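Local structure of geranyltranstransferase (Roseobacter denitrificans, 4LLS) at residues A[87-92]-A[140-145]; A[156-161]-A[212-217]. The protein probably condenses isopentenyl diphosphate with an allylic diphosphate, using metal ions, to make farnesyl or geranylgeranyl diphosphate for carotenoids and other isoprenoids. All coordinates share one frame; numbering follows the deposited sequence.

Contact 1 (A[87-92]-A[140-145])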
ATOM      1  N   SER A  87      -6.480 -14.358  -1.838  1.00 11.37           N
ATOM      2  CA  SER A  87      -7.261 -13.184  -1.466  1.00 10.83           C
ATOM      3  C   SER A  87      -7.467 -13.103   0.047  1.00 11.40           C
ATOM      4  O   SER A  87      -7.495 -12.004   0.635  1.00 10.94           O
ATOM      5  CB  SER A  87      -8.607 -13.229  -2.155  1.00 12.34           C
ATOM      6  OG  SER A  87      -8.472 -12.988  -3.528  1.00 13.97           O
ATOM      7  N   ALA A  88      -7.582 -14.233   0.712  1.00 11.31           N
ATOM      8  CA  ALA A  88      -7.694 -14.240   2.165  1.00 10.91           C
ATOM      9  C   ALA A  88      -6.442 -13.688   2.829  1.00  9.89           C
ATOM     10  O   ALA A  88      -6.515 -12.932   3.814  1.00 10.76           O
ATOM     11  CB  ALA A  88      -7.992 -15.672   2.680  1.00 10.50           C
ATOM     12  N   THR A  89      -5.278 -14.158   2.385  1.00 10.26           N
ATOM     13  CA  THR A  89      -4.020 -13.647   2.867  1.00 10.14           C
ATOM     14  C   THR A  89      -3.847 -12.172   2.507  1.00 11.48           C
ATOM     15  O   THR A  89      -3.347 -11.395   3.317  1.00 10.75           O
ATOM     16  CB  THR A  89      -2.865 -14.538   2.390  1.00 12.44           C
ATOM     17  OG1 THR A  89      -3.193 -15.911   2.742  1.00 12.87           O
ATOM     18  CG2 THR A  89      -1.581 -14.184   3.013  1.00 11.55           C
ATOM     19  N   ALA A  90      -4.283 -11.795   1.314  1.00 10.18           N
ATOM     20  CA  ALA A  90      -4.195 -10.387   0.897  1.00 10.02           C
ATOM     21  C   ALA A  90      -4.915  -9.474   1.869  1.00 10.26           C
ATOM     22  O   ALA A  90      -4.372  -8.446   2.274  1.00 10.57           O
ATOM     23  CB  ALA A  90      -4.741 -10.206  -0.503  1.00  9.81           C
ATOM     24  N   ILE A  91      -6.157  -9.789   2.201  1.00  9.88           N
ATOM     25  CA  ILE A  91      -6.893  -8.869   3.077  1.00  9.99           C
ATOM     26  C   ILE A  91      -6.283  -8.864   4.472  1.00  9.35           C
ATOM     27  O   ILE A  91      -6.289  -7.817   5.140  1.00 10.01           O
ATOM     28  CB  ILE A  91      -8.400  -9.150   3.074  1.00  9.81           C
ATOM     29  CG1 ILE A  91      -9.127  -7.957   3.675  1.00 10.74           C
ATOM     30  CG2 ILE A  91      -8.760 -10.452   3.782  1.00 10.69           C
ATOM     31  CD1 ILE A  91      -9.011  -6.653   2.900  1.00 10.31           C
ATOM     32  N   GLU A  92      -5.785 -10.010   4.938  1.00  9.04           N
ATOM     33  CA  GLU A  92      -5.049 -10.034   6.198  1.00 10.24           C
ATOM     34  C   GLU A  92      -3.755  -9.190   6.196  1.00  9.65           C
ATOM     35  O   GLU A  92      -3.407  -8.548   7.195  1.00 10.76           O
ATOM     36  CB  GLU A  92      -4.772 -11.444   6.640  1.00 10.73           C
ATOM     37  CG  GLU A  92      -6.036 -12.153   7.046  1.00 10.92           C
ATOM     38  CD  GLU A  92      -6.651 -11.687   8.362  1.00 12.07           C
ATOM     39  OE1 GLU A  92      -5.869 -11.329   9.291  1.00 13.53           O
ATOM     40  OE2 GLU A  92      -7.900 -11.745   8.493  1.00 12.77           O
ATOM     41  N   PHE A 140      -1.551  -6.298  -2.486  1.00  9.61           N
ATOM     42  CA  PHE A 140      -1.784  -6.208  -3.908  1.00 10.66           C
ATOM     43  C   PHE A 140      -1.033  -7.262  -4.719  1.00 10.93           C
ATOM     44  O   PHE A 140      -1.585  -7.773  -5.690  1.00 10.81           O
ATOM     45  CB  PHE A 140      -1.480  -4.793  -4.395  1.00  9.85           C
ATOM     46  CG  PHE A 140      -2.524  -3.796  -3.960  1.00  9.52           C
ATOM     47  CD1 PHE A 140      -2.294  -2.921  -2.916  1.00 10.23           C
ATOM     48  CD2 PHE A 140      -3.741  -3.741  -4.598  1.00 10.99           C
ATOM     49  CE1 PHE A 140      -3.283  -2.098  -2.461  1.00 12.74           C
ATOM     50  CE2 PHE A 140      -4.724  -2.913  -4.148  1.00 12.74           C
ATOM     51  CZ  PHE A 140      -4.502  -2.088  -3.080  1.00 13.57           C
ATOM     52  N   GLU A 141       0.149  -7.670  -4.277  1.00  9.88           N
ATOM     53  CA  GLU A 141       0.861  -8.781  -4.901  1.00 10.92           C
ATOM     54  C   GLU A 141       0.053 -10.055  -4.784  1.00 12.77           C
ATOM     55  O   GLU A 141      -0.116 -10.789  -5.757  1.00 12.41           O
ATOM     56  CB  GLU A 141       2.233  -8.952  -4.288  1.00 10.63           C
ATOM     57  CG  GLU A 141       3.002 -10.111  -4.898  1.00 13.40           C
ATOM     58  CD  GLU A 141       4.471 -10.191  -4.493  1.00 16.43           C
ATOM     59  OE1 GLU A 141       4.930  -9.367  -3.697  1.00 15.20           O
ATOM     60  OE2 GLU A 141       5.171 -11.167  -4.903  1.00 17.85           O
ATOM     61  N   LEU A 142      -0.503 -10.293  -3.602  1.00 11.61           N
ATOM     62  CA  LEU A 142      -1.230 -11.539  -3.341  1.00 10.78           C
ATOM     63  C   LEU A 142      -2.523 -11.655  -4.164  1.00 10.65           C
ATOM     64  O   LEU A 142      -2.842 -12.728  -4.675  1.00 11.94           O
ATOM     65  CB  LEU A 142      -1.485 -11.681  -1.848  1.00 11.52           C
ATOM     66  CG  LEU A 142      -0.246 -11.880  -0.989  1.00 12.52           C
ATOM     67  CD1 LEU A 142      -0.548 -11.754   0.470  1.00 14.80           C
ATOM     68  CD2 LEU A 142       0.359 -13.238  -1.310  1.00 17.87           C
ATOM     69  N   VAL A 143      -3.274 -10.567  -4.318  1.00 11.80           N
ATOM     70  CA  VAL A 143      -4.537 -10.637  -5.025  1.00 12.80           C
ATOM     71  C   VAL A 143      -4.358 -10.683  -6.532  1.00 12.46           C
ATOM     72  O   VAL A 143      -5.281 -11.124  -7.255  1.00 14.73           O
ATOM     73  CB  VAL A 143      -5.462  -9.501  -4.530  1.00 15.07           C
ATOM     74  CG1 VAL A 143      -5.150  -8.157  -5.124  1.00 12.17           C
ATOM     75  CG2 VAL A 143      -6.923  -9.870  -4.579  1.00 20.83           C
ATOM     76  N   THR A 144      -3.205 -10.262  -7.059  1.00 12.22           N
ATOM     77  CA  THR A 144      -2.969 -10.262  -8.476  1.00 13.20           C
ATOM     78  C   THR A 144      -2.103 -11.418  -8.946  1.00 12.53           C
ATOM     79  O   THR A 144      -1.910 -11.614 -10.151  1.00 14.78           O
ATOM     80  CB  THR A 144      -2.407  -8.918  -8.979  1.00 12.37           C
ATOM     81  OG1 THR A 144      -1.180  -8.615  -8.332  1.00 12.85           O
ATOM     82  CG2 THR A 144      -3.418  -7.797  -8.805  1.00 12.98           C
ATOM     83  N   HIS A 145      -1.539 -12.148  -7.993  1.00 14.07           N
ATOM     84  CA  HIS A 145      -0.793 -13.360  -8.307  1.00 13.45           C
ATOM     85  C   HIS A 145      -1.693 -14.289  -9.117  1.00 14.79           C
ATOM     86  O   HIS A 145      -2.879 -14.383  -8.846  1.00 13.25           O
ATOM     87  CB  HIS A 145      -0.387 -13.990  -7.015  1.00 13.45           C
ATOM     88  CG  HIS A 145       0.544 -15.139  -7.186  1.00 15.48           C
ATOM     89  ND1 HIS A 145       0.105 -16.354  -7.630  1.00 16.72           N
ATOM     90  CD2 HIS A 145       1.855 -15.281  -6.886  1.00 19.23           C
ATOM     91  CE1 HIS A 145       1.127 -17.196  -7.661  1.00 16.00           C
ATOM     92  NE2 HIS A 145       2.204 -16.570  -7.222  1.00 19.75           N
TER
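Ala90 of 87-92 meets Leu142 and Val143 of 140-145 where two antiparallel helices of the all-helical polyprenyl synthetase fold pack together. The segments belong to helices 81-102 and 125-144. Their axes approach to 7.9 Å, with 165° between their directions. This is a close pairing, consistent with the small Ala90 side chain between the helices.

The apolar contacts come first. Ala90 CB points at the partner helix and lies 3.8 Å from Leu142 CB. The same methyl is 4.2 Å from Val143 CB, so it sits against two consecutive residues. With CG anti to its carbonyl carbon (chi1 -67°), Leu142 lays its CD1 methyl against Thr89 CG2 at 3.7 Å. The two side chains cross obliquely, branch against branch. On the Ser87 side, Val143 CG2 meets Ser87 OG at 3.6 Å, a van der Waals contact.

No hydrogen bond links the two segments. Thr89 turns its methyl to Leu142 and its hydroxyl back to Ile85 O, one turn earlier. The touching residues are all buried. Helix 22-43 covers the Thr89 and Leu142 side through His38, Phe39 and Val42, while Trp207 of helix 190-215 packs on Val143. The second subunit is close too: Phe140 stacks on Phe140 of that subunit, and Glu141 forms a salt bridge with Arg164 of the second subunit.

Helix 125-144 ends here, and His145 is the first residue to leave helical angles. At this end Phe140 O takes two donors from Thr144, the backbone N at 3.3 Å and OG1 at 2.8 Å, from opposite faces of its carbonyl plane.

Contact 2 (A[156-161]-A[212-217])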
ATOM      1  N   ALA A 156      -7.916  -8.397 -11.640  1.00 12.33           N
ATOM      2  CA  ALA A 156      -7.880  -6.949 -11.786  1.00 12.73           C
ATOM      3  C   ALA A 156      -9.003  -6.289 -11.005  1.00 13.71           C
ATOM      4  O   ALA A 156      -8.773  -5.251 -10.368  1.00 15.71           O
ATOM      5  CB  ALA A 156      -8.009  -6.596 -13.253  1.00 15.43           C
ATOM      6  N   ASP A 157     -10.192  -6.895 -10.996  1.00 15.01           N
ATOM      7  CA  ASP A 157     -11.326  -6.363 -10.290  1.00 15.69           C
ATOM      8  C   ASP A 157     -11.150  -6.481  -8.777  1.00 14.68           C
ATOM      9  O   ASP A 157     -11.585  -5.580  -8.045  1.00 14.52           O
ATOM     10  CB  ASP A 157     -12.616  -7.034 -10.703  1.00 21.45           C
ATOM     11  CG  ASP A 157     -13.832  -6.340 -10.112  1.00 23.17           C
ATOM     12  OD1 ASP A 157     -14.031  -5.142 -10.418  1.00 26.77           O
ATOM     13  OD2 ASP A 157     -14.512  -6.975  -9.296  1.00 28.79           O
ATOM     14  N   LEU A 158     -10.575  -7.590  -8.321  1.00 15.26           N
ATOM     15  CA  LEU A 158     -10.235  -7.741  -6.884  1.00 12.94           C
ATOM     16  C   LEU A 158      -9.305  -6.613  -6.465  1.00 12.42           C
ATOM     17  O   LEU A 158      -9.468  -6.041  -5.375  1.00 12.86           O
ATOM     18  CB  LEU A 158      -9.589  -9.065  -6.588  1.00 15.85           C
ATOM     19  CG  LEU A 158     -10.526 -10.289  -6.598  1.00 17.57           C
ATOM     20  CD1 LEU A 158      -9.652 -11.527  -6.559  1.00 22.96           C
ATOM     21  CD2 LEU A 158     -11.551 -10.267  -5.497  1.00 23.03           C
ATOM     22  N   ALA A 159      -8.295  -6.331  -7.267  1.00 11.29           N
ATOM     23  CA  ALA A 159      -7.309  -5.292  -6.890  1.00 10.56           C
ATOM     24  C   ALA A 159      -7.942  -3.901  -6.935  1.00 10.32           C
ATOM     25  O   ALA A 159      -7.720  -3.094  -6.041  1.00 11.60           O
ATOM     26  CB  ALA A 159      -6.096  -5.317  -7.790  1.00 12.46           C
ATOM     27  N   LEU A 160      -8.727  -3.588  -7.973  1.00 10.27           N
ATOM     28  CA  LEU A 160      -9.370  -2.303  -8.067  1.00 10.15           C
ATOM     29  C   LEU A 160     -10.298  -2.088  -6.869  1.00 10.44           C
ATOM     30  O   LEU A 160     -10.275  -1.023  -6.241  1.00 11.11           O
ATOM     31  CB  LEU A 160     -10.126  -2.167  -9.404  1.00 10.26           C
ATOM     32  CG  LEU A 160     -10.800  -0.830  -9.648  1.00 11.89           C
ATOM     33  CD1 LEU A 160      -9.854   0.360  -9.603  1.00 12.74           C
ATOM     34  CD2 LEU A 160     -11.538  -0.885 -10.980  1.00 13.34           C
ATOM     35  N   SER A 161     -11.172  -3.054  -6.590  1.00 11.05           N
ATOM     36  CA  SER A 161     -12.039  -2.970  -5.443  1.00 11.02           C
ATOM     37  C   SER A 161     -11.268  -2.839  -4.111  1.00 10.60           C
ATOM     38  O   SER A 161     -11.719  -2.145  -3.199  1.00 11.96           O
ATOM     39  CB  SER A 161     -13.077  -4.124  -5.448  1.00 12.06           C
ATOM     40  OG  SER A 161     -12.473  -5.366  -5.334  1.00 12.82           O
ATOM     41  N   GLY A 212     -15.869 -13.731  -2.195  1.00 13.33           N
ATOM     42  CA  GLY A 212     -16.264 -15.023  -2.766  1.00 13.99           C
ATOM     43  C   GLY A 212     -17.139 -14.845  -3.982  1.00 14.81           C
ATOM     44  O   GLY A 212     -17.001 -15.590  -4.971  1.00 14.66           O
ATOM     45  N   ALA A 213     -18.041 -13.868  -3.943  1.00 14.20           N
ATOM     46  CA  ALA A 213     -18.878 -13.600  -5.082  1.00 13.36           C
ATOM     47  C   ALA A 213     -18.027 -13.038  -6.218  1.00 15.72           C
ATOM     48  O   ALA A 213     -18.200 -13.446  -7.382  1.00 15.71           O
ATOM     49  CB  ALA A 213     -20.007 -12.666  -4.707  1.00 15.17           C
ATOM     50  N   ARG A 214     -17.144 -12.092  -5.923  1.00 13.96           N
ATOM     51  CA  ARG A 214     -16.293 -11.552  -6.967  1.00 15.17           C
ATOM     52  C   ARG A 214     -15.447 -12.646  -7.636  1.00 15.37           C
ATOM     53  O   ARG A 214     -15.297 -12.682  -8.869  1.00 15.49           O
ATOM     54  CB  ARG A 214     -15.432 -10.429  -6.400  1.00 14.83           C
ATOM     55  CG  ARG A 214     -16.205  -9.160  -6.147  1.00 15.85           C
ATOM     56  CD  ARG A 214     -15.294  -8.031  -5.709  1.00 16.67           C
ATOM     57  NE  ARG A 214     -16.008  -6.758  -5.588  1.00 19.46           N
ATOM     58  CZ  ARG A 214     -16.018  -5.964  -4.528  1.00 15.81           C
ATOM     59  NH1 ARG A 214     -15.324  -6.263  -3.442  1.00 16.03           N
ATOM     60  NH2 ARG A 214     -16.685  -4.815  -4.580  1.00 19.29           N
ATOM     61  N   LEU A 215     -14.924 -13.582  -6.867  1.00 14.54           N
ATOM     62  CA  LEU A 215     -14.111 -14.674  -7.384  1.00 13.16           C
ATOM     63  C   LEU A 215     -14.923 -15.541  -8.356  1.00 15.49           C
ATOM     64  O   LEU A 215     -14.359 -16.099  -9.289  1.00 17.91           O
ATOM     65  CB  LEU A 215     -13.573 -15.542  -6.263  1.00 14.68           C
ATOM     66  CG  LEU A 215     -12.456 -14.859  -5.443  1.00 13.63           C
ATOM     67  CD1 LEU A 215     -12.191 -15.588  -4.145  1.00 15.51           C
ATOM     68  CD2 LEU A 215     -11.182 -14.836  -6.253  1.00 15.81           C
ATOM     69  N   ALA A 216     -16.225 -15.598  -8.136  1.00 15.98           N
ATOM     70  CA  ALA A 216     -17.097 -16.446  -8.970  1.00 14.88           C
ATOM     71  C   ALA A 216     -17.830 -15.632 -10.029  1.00 18.81           C
ATOM     72  O   ALA A 216     -18.710 -16.143 -10.714  1.00 19.21           O
ATOM     73  CB  ALA A 216     -18.087 -17.200  -8.085  1.00 15.93           C
ATOM     74  N   GLN A 217     -17.498 -14.350 -10.154  1.00 18.57           N
ATOM     75  CA  GLN A 217     -18.141 -13.453 -11.110  1.00 18.92           C
ATOM     76  C   GLN A 217     -19.662 -13.485 -10.893  1.00 22.53           C
ATOM     77  O   GLN A 217     -20.450 -13.541 -11.852  1.00 22.65           O
ATOM     78  CB  GLN A 217     -17.754 -13.863 -12.558  1.00 25.02           C
ATOM     79  CG  GLN A 217     -16.233 -13.872 -12.815  1.00 29.13           C
ATOM     80  CD  GLN A 217     -15.824 -14.594 -14.103  1.00 28.28           C
ATOM     81  OE1 GLN A 217     -15.264 -15.696 -14.086  1.00 32.95           O
ATOM     82  NE2 GLN A 217     -16.143 -13.987 -15.210  1.00 28.35           N
TER
HETATM   83  O   HOH W   1     -16.538  -5.860  -8.185  1.00 28.69           O
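Leu158 and Leu215 form the tight side of this contact, while Asp157 and Arg214 meet through water on the other. The contact joins helix 152-166 to the C-terminal end of helix 190-215, within the helical bundle of the polyprenyl synthetase fold. The backbones stay apart, with Leu158 CA and Arg214 CA 7.2 Å from each other. Side chains bridge the gap.

On the packed side, Leu158 CD1 touches Leu215 CD2 at 3.7 Å. The two leucines cross at about a right angle, and both are buried. The other methyl of Leu158, CD2, rests against Arg214 CB at 4.0 Å.

Arg214 leads from this apolar patch to the polar side. Its chain runs extended from CG to NE, which carries the guanidinium across to Ser161. Ser161 CB lies over the centre of one face, 3.5 Å above the plane. Ser161 OG lies over the same face, 3.5 Å from Arg214 NH1. Trp207 NE1 of helix 190-215 is hydrogen-bonded to both Ser161 OG and Leu158 O.

The partly exposed side is looser. Asp157 OD2 is 4.0 Å from Arg214 NE, too far for a salt bridge, and the carboxylate and guanidinium planes are 71° apart. One water fills the link: it donates to Asp157 OD2 at 2.6 Å and accepts from Arg214 NE at 2.8 Å. After Leu215 the chain leaves the helix in a Schellman motif, with Gln217, at positive phi, as C-prime.

Between the two segments, the direct contacts are thus mainly leucine methyls, the Arg214 chain and Ser161 on the guanidinium face. The opposite charges of Asp157 and Arg214 are probably coupled through the bridging water rather than by direct contact.

In the fold
Contact 1 closes before contact 2 opens, and their centres lie about 11 Å apart on the same side of the chain's centre. They share no helix: contact 1 pairs 81-102 with 125-144, and contact 2 pairs 152-166 with 190-215. Helices 125-144 and 152-166 are successive in the chain and join the two contacts directly. Val143 CG2 packs on Leu158 CB at 3.4 Å, and Thr144 CG2 lies 3.8 Å from Ala159 CB. The four helices thus pack as one continuous region. Both contacts also touch the second subunit, so this region lies beside the dimer interface, away from the diphosphate and calcium sites.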